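Local coordinates for BSU-2delta mutant (Bacillus subtilis, PDB 6W5F), which probably hydrolyses beta-lactam antibiotics as a class D serine beta-lactamase, being an engineered variant of the enzyme YbxI, at residues Leu32-Met37 / Lys57-Val62; Met219-Phe224 / Asn240-Gly245. One frame throughout, in Å; residues are numbered along the deposited sequence. Where two conformers were deposited one is given.

Contact 1. Residues Leu32-Met37 / Lys57-Val62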
loop_
_atom_site.group_PDB
_atom_site.type_symbol
_atom_site.label_atom_id
_atom_site.label_comp_id
_atom_site.label_asym_id
_atom_site.label_seq_id
_atom_site.Cartn_x
_atom_site.Cartn_y
_atom_site.Cartn_z
ATOM N N LEU A 32 17.175 4.472 16.514
ATOM C CA LEU A 32 17.245 5.053 15.175
ATOM C C LEU A 32 16.782 6.505 15.147
ATOM O O LEU A 32 15.695 6.838 15.633
ATOM C CB LEU A 32 16.399 4.237 14.191
ATOM C CG LEU A 32 16.305 4.752 12.744
ATOM C CD1 LEU A 32 17.683 4.854 12.085
ATOM C CD2 LEU A 32 15.359 3.886 11.906
ATOM N N ASN A 33 17.606 7.357 14.536
ATOM C CA ASN A 33 17.270 8.738 14.197
ATOM C C ASN A 33 17.119 8.779 12.676
ATOM O O ASN A 33 18.116 8.774 11.947
ATOM C CB ASN A 33 18.362 9.683 14.695
ATOM C CG ASN A 33 18.102 11.140 14.333
ATOM O OD1 ASN A 33 17.238 11.454 13.506
ATOM N ND2 ASN A 33 18.873 12.042 14.941
ATOM N N VAL A 34 15.875 8.821 12.188
ATOM C CA VAL A 34 15.688 8.693 10.744
ATOM C C VAL A 34 16.298 9.865 9.987
ATOM O O VAL A 34 16.637 9.713 8.809
ATOM C CB VAL A 34 14.204 8.532 10.350
ATOM C CG1 VAL A 34 13.570 7.335 11.053
ATOM C CG2 VAL A 34 13.424 9.822 10.594
ATOM N N SER A 35 16.496 11.022 10.633
ATOM C CA SER A 35 17.071 12.156 9.918
ATOM C C SER A 35 18.539 11.947 9.575
ATOM O O SER A 35 19.079 12.707 8.762
ATOM C CB SER A 35 16.899 13.452 10.723
ATOM O OG SER A 35 17.820 13.552 11.800
ATOM N N LYS A 36 19.191 10.935 10.146
ATOM C CA LYS A 36 20.587 10.648 9.845
ATOM C C LYS A 36 20.745 9.494 8.861
ATOM O O LYS A 36 21.871 9.051 8.605
ATOM C CB LYS A 36 21.351 10.373 11.142
ATOM C CG LYS A 36 21.453 11.615 12.032
ATOM C CD LYS A 36 22.198 11.337 13.326
ATOM C CE LYS A 36 22.513 12.631 14.058
ATOM N NZ LYS A 36 23.086 12.391 15.413
ATOM N N MET A 37 19.650 9.020 8.280
ATOM C CA MET A 37 19.739 7.912 7.348
ATOM C C MET A 37 20.383 8.350 6.035
ATOM O O MET A 37 20.388 9.531 5.669
ATOM C CB MET A 37 18.353 7.340 7.072
ATOM C CG MET A 37 17.776 6.587 8.248
ATOM S SD MET A 37 16.051 6.140 7.966
ATOM C CE MET A 37 16.228 4.929 6.665
ATOM N N LYS A 57 8.336 9.350 17.381
ATOM C CA LYS A 57 9.065 10.611 17.498
ATOM C C LYS A 57 8.481 11.713 16.617
ATOM O O LYS A 57 8.726 12.899 16.884
ATOM C CB LYS A 57 10.529 10.420 17.113
ATOM C CG LYS A 57 11.434 9.813 18.157
ATOM C CD LYS A 57 12.852 9.827 17.591
ATOM C CE LYS A 57 13.854 9.127 18.457
ATOM N NZ LYS A 57 15.127 9.004 17.680
ATOM N N ASP A 58 7.724 11.347 15.580
ATOM C CA ASP A 58 7.215 12.276 14.577
ATOM C C ASP A 58 8.376 12.939 13.829
ATOM O O ASP A 58 8.643 14.133 13.945
ATOM C CB ASP A 58 6.283 13.313 15.212
ATOM C CG ASP A 58 5.463 14.059 14.185
ATOM O OD1 ASP A 58 5.594 13.759 12.974
ATOM O OD2 ASP A 58 4.704 14.952 14.585
ATOM N N GLN A 59 9.046 12.113 13.032
ATOM C CA GLN A 59 10.230 12.536 12.296
ATOM C C GLN A 59 10.242 11.765 10.987
ATOM O O GLN A 59 9.871 10.593 10.966
ATOM C CB GLN A 59 11.510 12.282 13.103
ATOM C CG GLN A 59 12.705 13.072 12.638
ATOM C CD GLN A 59 13.858 13.048 13.632
ATOM O OE1 GLN A 59 14.718 13.930 13.623
ATOM N NE2 GLN A 59 13.879 12.041 14.492
ATOM N N THR A 60 10.651 12.423 9.902
ATOM C CA THR A 60 10.565 11.831 8.570
ATOM C C THR A 60 11.887 11.961 7.829
ATOM O O THR A 60 12.528 13.016 7.863
ATOM C CB THR A 60 9.449 12.494 7.734
ATOM O OG1 THR A 60 8.208 12.453 8.449
ATOM C CG2 THR A 60 9.276 11.791 6.373
ATOM N N PHE A 61 12.275 10.888 7.142
ATOM C CA PHE A 61 13.387 10.894 6.202
ATOM C C PHE A 61 12.830 10.775 4.793
ATOM O O PHE A 61 11.976 9.918 4.534
ATOM C CB PHE A 61 14.356 9.739 6.478
ATOM C CG PHE A 61 15.388 9.549 5.401
ATOM C CD1 PHE A 61 16.482 10.392 5.324
ATOM C CD2 PHE A 61 15.251 8.552 4.449
ATOM C CE1 PHE A 61 17.437 10.228 4.328
ATOM C CE2 PHE A 61 16.194 8.389 3.456
ATOM C CZ PHE A 61 17.285 9.233 3.389
ATOM N N VAL A 62 13.319 11.620 3.881
ATOM C CA VAL A 62 12.909 11.569 2.478
ATOM C C VAL A 62 14.142 11.523 1.588
ATOM O O VAL A 62 15.013 12.399 1.676
ATOM C CB VAL A 62 12.026 12.769 2.086
ATOM C CG1 VAL A 62 11.668 12.702 0.598
ATOM C CG2 VAL A 62 10.768 12.799 2.939
HETATM O O HOH W 1 13.717 9.228 14.091
#

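Contact 2. Residues Met219-Phe224 / Asn240-Gly245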
loop_
_atom_site.group_PDB
_atom_site.type_symbol
_atom_site.label_atom_id
_atom_site.label_comp_id
_atom_site.label_asym_id
_atom_site.label_seq_id
_atom_site.Cartn_x
_atom_site.Cartn_y
_atom_site.Cartn_z
ATOM N N MET A 219 4.291 -0.715 -16.160
ATOM C CA MET A 219 5.044 0.106 -17.106
ATOM C C MET A 219 6.278 0.720 -16.454
ATOM O O MET A 219 6.513 1.929 -16.516
ATOM C CB MET A 219 4.146 1.182 -17.718
ATOM C CG MET A 219 3.233 0.656 -18.811
ATOM S SD MET A 219 2.992 1.852 -20.134
ATOM C CE MET A 219 2.774 3.354 -19.183
ATOM N N GLY A 220 7.067 -0.132 -15.806
ATOM C CA GLY A 220 8.316 0.312 -15.218
ATOM C C GLY A 220 8.169 1.312 -14.100
ATOM O O GLY A 220 9.071 2.125 -13.886
ATOM N N LEU A 221 7.045 1.294 -13.396
ATOM C CA LEU A 221 6.885 2.025 -12.150
ATOM C C LEU A 221 6.465 1.029 -11.082
ATOM O O LEU A 221 5.550 0.228 -11.296
ATOM C CB LEU A 221 5.869 3.161 -12.291
ATOM C CG LEU A 221 6.252 4.241 -13.315
ATOM C CD1 LEU A 221 5.098 5.206 -13.560
ATOM C CD2 LEU A 221 7.510 4.999 -12.888
ATOM N N GLY A 222 7.143 1.058 -9.959
ATOM C CA GLY A 222 6.938 0.065 -8.920
ATOM C C GLY A 222 6.769 0.721 -7.571
ATOM O O GLY A 222 7.504 1.648 -7.216
ATOM N N TRP A 223 5.811 0.214 -6.811
ATOM C CA TRP A 223 5.501 0.715 -5.483
ATOM C C TRP A 223 5.725 -0.370 -4.446
ATOM O O TRP A 223 5.452 -1.542 -4.693
ATOM C CB TRP A 223 4.044 1.104 -5.343
ATOM C CG TRP A 223 3.503 2.282 -6.066
ATOM C CD1 TRP A 223 2.825 2.273 -7.258
ATOM C CD2 TRP A 223 3.439 3.633 -5.580
ATOM N NE1 TRP A 223 2.393 3.536 -7.559
ATOM C CE2 TRP A 223 2.757 4.390 -6.552
ATOM C CE3 TRP A 223 3.930 4.279 -4.440
ATOM C CZ2 TRP A 223 2.538 5.756 -6.415
ATOM C CZ3 TRP A 223 3.703 5.639 -4.296
ATOM C CH2 TRP A 223 3.018 6.366 -5.281
ATOM N N PHE A 224 6.131 0.048 -3.248
ATOM C CA PHE A 224 5.976 -0.784 -2.057
ATOM C C PHE A 224 5.695 0.174 -0.915
ATOM O O PHE A 224 6.519 1.036 -0.624
ATOM C CB PHE A 224 7.210 -1.649 -1.767
ATOM C CG PHE A 224 7.018 -2.614 -0.623
ATOM C CD1 PHE A 224 5.988 -3.550 -0.654
ATOM C CD2 PHE A 224 7.858 -2.586 0.480
ATOM C CE1 PHE A 224 5.801 -4.452 0.390
ATOM C CE2 PHE A 224 7.686 -3.495 1.534
ATOM C CZ PHE A 224 6.654 -4.424 1.494
ATOM N N ASN A 240 8.954 4.155 -4.210
ATOM C CA ASN A 240 8.474 4.204 -5.585
ATOM C C ASN A 240 9.689 4.287 -6.490
ATOM O O ASN A 240 10.563 5.126 -6.257
ATOM C CB ASN A 240 7.545 5.405 -5.796
ATOM C CG ASN A 240 7.124 5.560 -7.217
ATOM O OD1 ASN A 240 7.800 6.217 -8.004
ATOM N ND2 ASN A 240 5.993 4.967 -7.564
ATOM N N VAL A 241 9.757 3.417 -7.504
ATOM C CA VAL A 241 10.951 3.283 -8.333
ATOM C C VAL A 241 10.570 3.148 -9.799
ATOM O O VAL A 241 9.451 2.767 -10.142
ATOM C CB VAL A 241 11.814 2.063 -7.939
ATOM C CG1 VAL A 241 12.317 2.183 -6.518
ATOM C CG2 VAL A 241 11.026 0.766 -8.136
ATOM N N ASP A 242 11.545 3.439 -10.670
ATOM C CA ASP A 242 11.465 3.089 -12.094
ATOM C C ASP A 242 11.912 1.642 -12.284
ATOM O O ASP A 242 12.949 1.340 -12.879
ATOM C CB ASP A 242 12.312 4.024 -12.949
ATOM C CG ASP A 242 11.849 5.454 -12.892
ATOM O OD1 ASP A 242 10.649 5.681 -12.652
ATOM O OD2 ASP A 242 12.681 6.354 -13.136
ATOM N N ASP A 243 11.097 0.739 -11.768
ATOM C CA ASP A 243 11.345 -0.700 -11.827
ATOM C C ASP A 243 10.070 -1.368 -11.332
ATOM O O ASP A 243 9.027 -0.716 -11.198
ATOM C CB ASP A 243 12.585 -1.092 -11.010
ATOM C CG ASP A 243 13.294 -2.327 -11.563
ATOM O OD1 ASP A 243 12.611 -3.269 -12.010
ATOM O OD2 ASP A 243 14.537 -2.358 -11.540
ATOM N N SER A 244 10.146 -2.666 -11.057
ATOM C CA SER A 244 8.988 -3.431 -10.617
ATOM C C SER A 244 8.665 -3.157 -9.147
ATOM O O SER A 244 9.473 -2.616 -8.386
ATOM C CB SER A 244 9.242 -4.919 -10.810
ATOM O OG SER A 244 10.244 -5.348 -9.904
ATOM N N GLY A 245 7.457 -3.555 -8.749
ATOM C CA GLY A 245 7.117 -3.532 -7.336
ATOM C C GLY A 245 7.964 -4.485 -6.520
ATOM O O GLY A 245 8.247 -4.219 -5.346
#

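Contact 1. Residues Leu32-Met37 / Lys57-Val62
The N-terminal 3-10 turn of Val34-Lys36, led in by an Asx turn at Asn33, packs against the edge strand of the beta-lactamase sheet through Val34, Met37 and the Phe61 ring. Met37 CB lies over the middle of one ring face, 3.9 Å from the Phe61 centroid and only 8° off the normal, a CH-pi contact. Met37 SD adds an oblique Met-aromatic approach. Phe61 reaches the turn because its CG stands anti to the backbone N (chi1 170°), with Val34 O 3.3 Å from Phe61 CB. Two residues earlier on the strand, Val34 CG2 rests 3.9 Å from Gln59 CG, on the aliphatic part of that side chain.

The polar half lies nearer Lys57. Its extended chain carries NZ to Leu32 O at 3.0 Å, the ammonium standing above the carbonyl plane. Asn33 OD1 accepts from Ser35 N (3.0 Å), the bond that makes the Asx turn and helps hold the Asn33 side chain at its head; in one of the two Ser35 conformers, Ser35 OG adds a second bond to Asn33 OD1 (2.8 Å) from the same face of the amide. The Gln59 amide lies 29° from parallel to that of Asn33. A water accepts from Val34 N at 2.9 Å and more weakly from Gln59 NE2, bridging turn and strand.

Strand 59-63 is outermost in the sheet and pairs with strand 48-54, whose Leu52 touches both Val34 and Met37. Tyr235 of strand 234-241 meets Leu32 and Val34, while Tyr259, just beyond helix 245-258, packs on Leu32 and Met37.

Contact 2. Residues Met219-Phe224 / Asn240-Gly245
Gly222 and Val241 form an antiparallel hydrogen-bonded pair at the open end of the hairpin of strands 221-230 and 234-241. Gly222 N donates to Val241 O and Val241 N to Gly222 O, both at 2.9 Å and both fairly straight. Trp223 and Asn240 follow as a non-hydrogen-bonded pair. Beyond Val241 the chain leaves the strand through an inverse gamma turn centred on Asp242 and doubles back across the sheet face on which Val241 lies, bringing Gly222 CA within 3.7 Å of Gly245 N. The backbone of Asp243-Gly245 occupies the side on which a side chain at Gly222 would project, and the bare glycine admits this close passage.

On the other face, Asn240 ND2 sits over the Trp223 indole, 3.4 Å above its plane and nearest CE2. The amide is tipped 66° against the ring, so its nitrogen end rather than its flat face meets the indole. With Asn240 CG anti to the backbone N (chi1 175°), the turn about CB-CG (chi2 -88°) brings ND2 over the ring. Leu221 and Asp242 run alongside each other, with Leu221 CD2 3.2 Å from Asp242 OD1. Asn240 OD1 accepts from Gln72 and Arg67, the same Arg67 forms a salt bridge with Asp242, and Trp223 NE1 is held by Thr73 O, which helps fix the indole's rotation.

Helix 245-258, N-capped by Ser244 OG at Lys247 N, packs on the sheet through Ala248, which touches Val241 and Phe224, whereas Pro172 of helix 172-184 lies against Trp223 and Asn240. Strands 209-218 and 48-54 continue the sheet on either side of the pair.

Overall arrangement
The two contacts serve the same antiparallel sheet from different places, their centres 24 Å apart and their nearest atoms about 10 Å apart. Contact 1 lies toward the surface, where a turn from the N-terminal region packs on outermost strand 59-63 by side chains, one lysine bond and a water. Contact 2 is deeper, between two central strands, and depends on backbone pairing and a polar amide over an indole. Strand 234-241 links their surroundings: Tyr235 near its start touches contact 1, and Asn240 and Val241 at its end belong to contact 2. Helix 245-258 begins at contact 2, and the chain following it returns to the turn of contact 1.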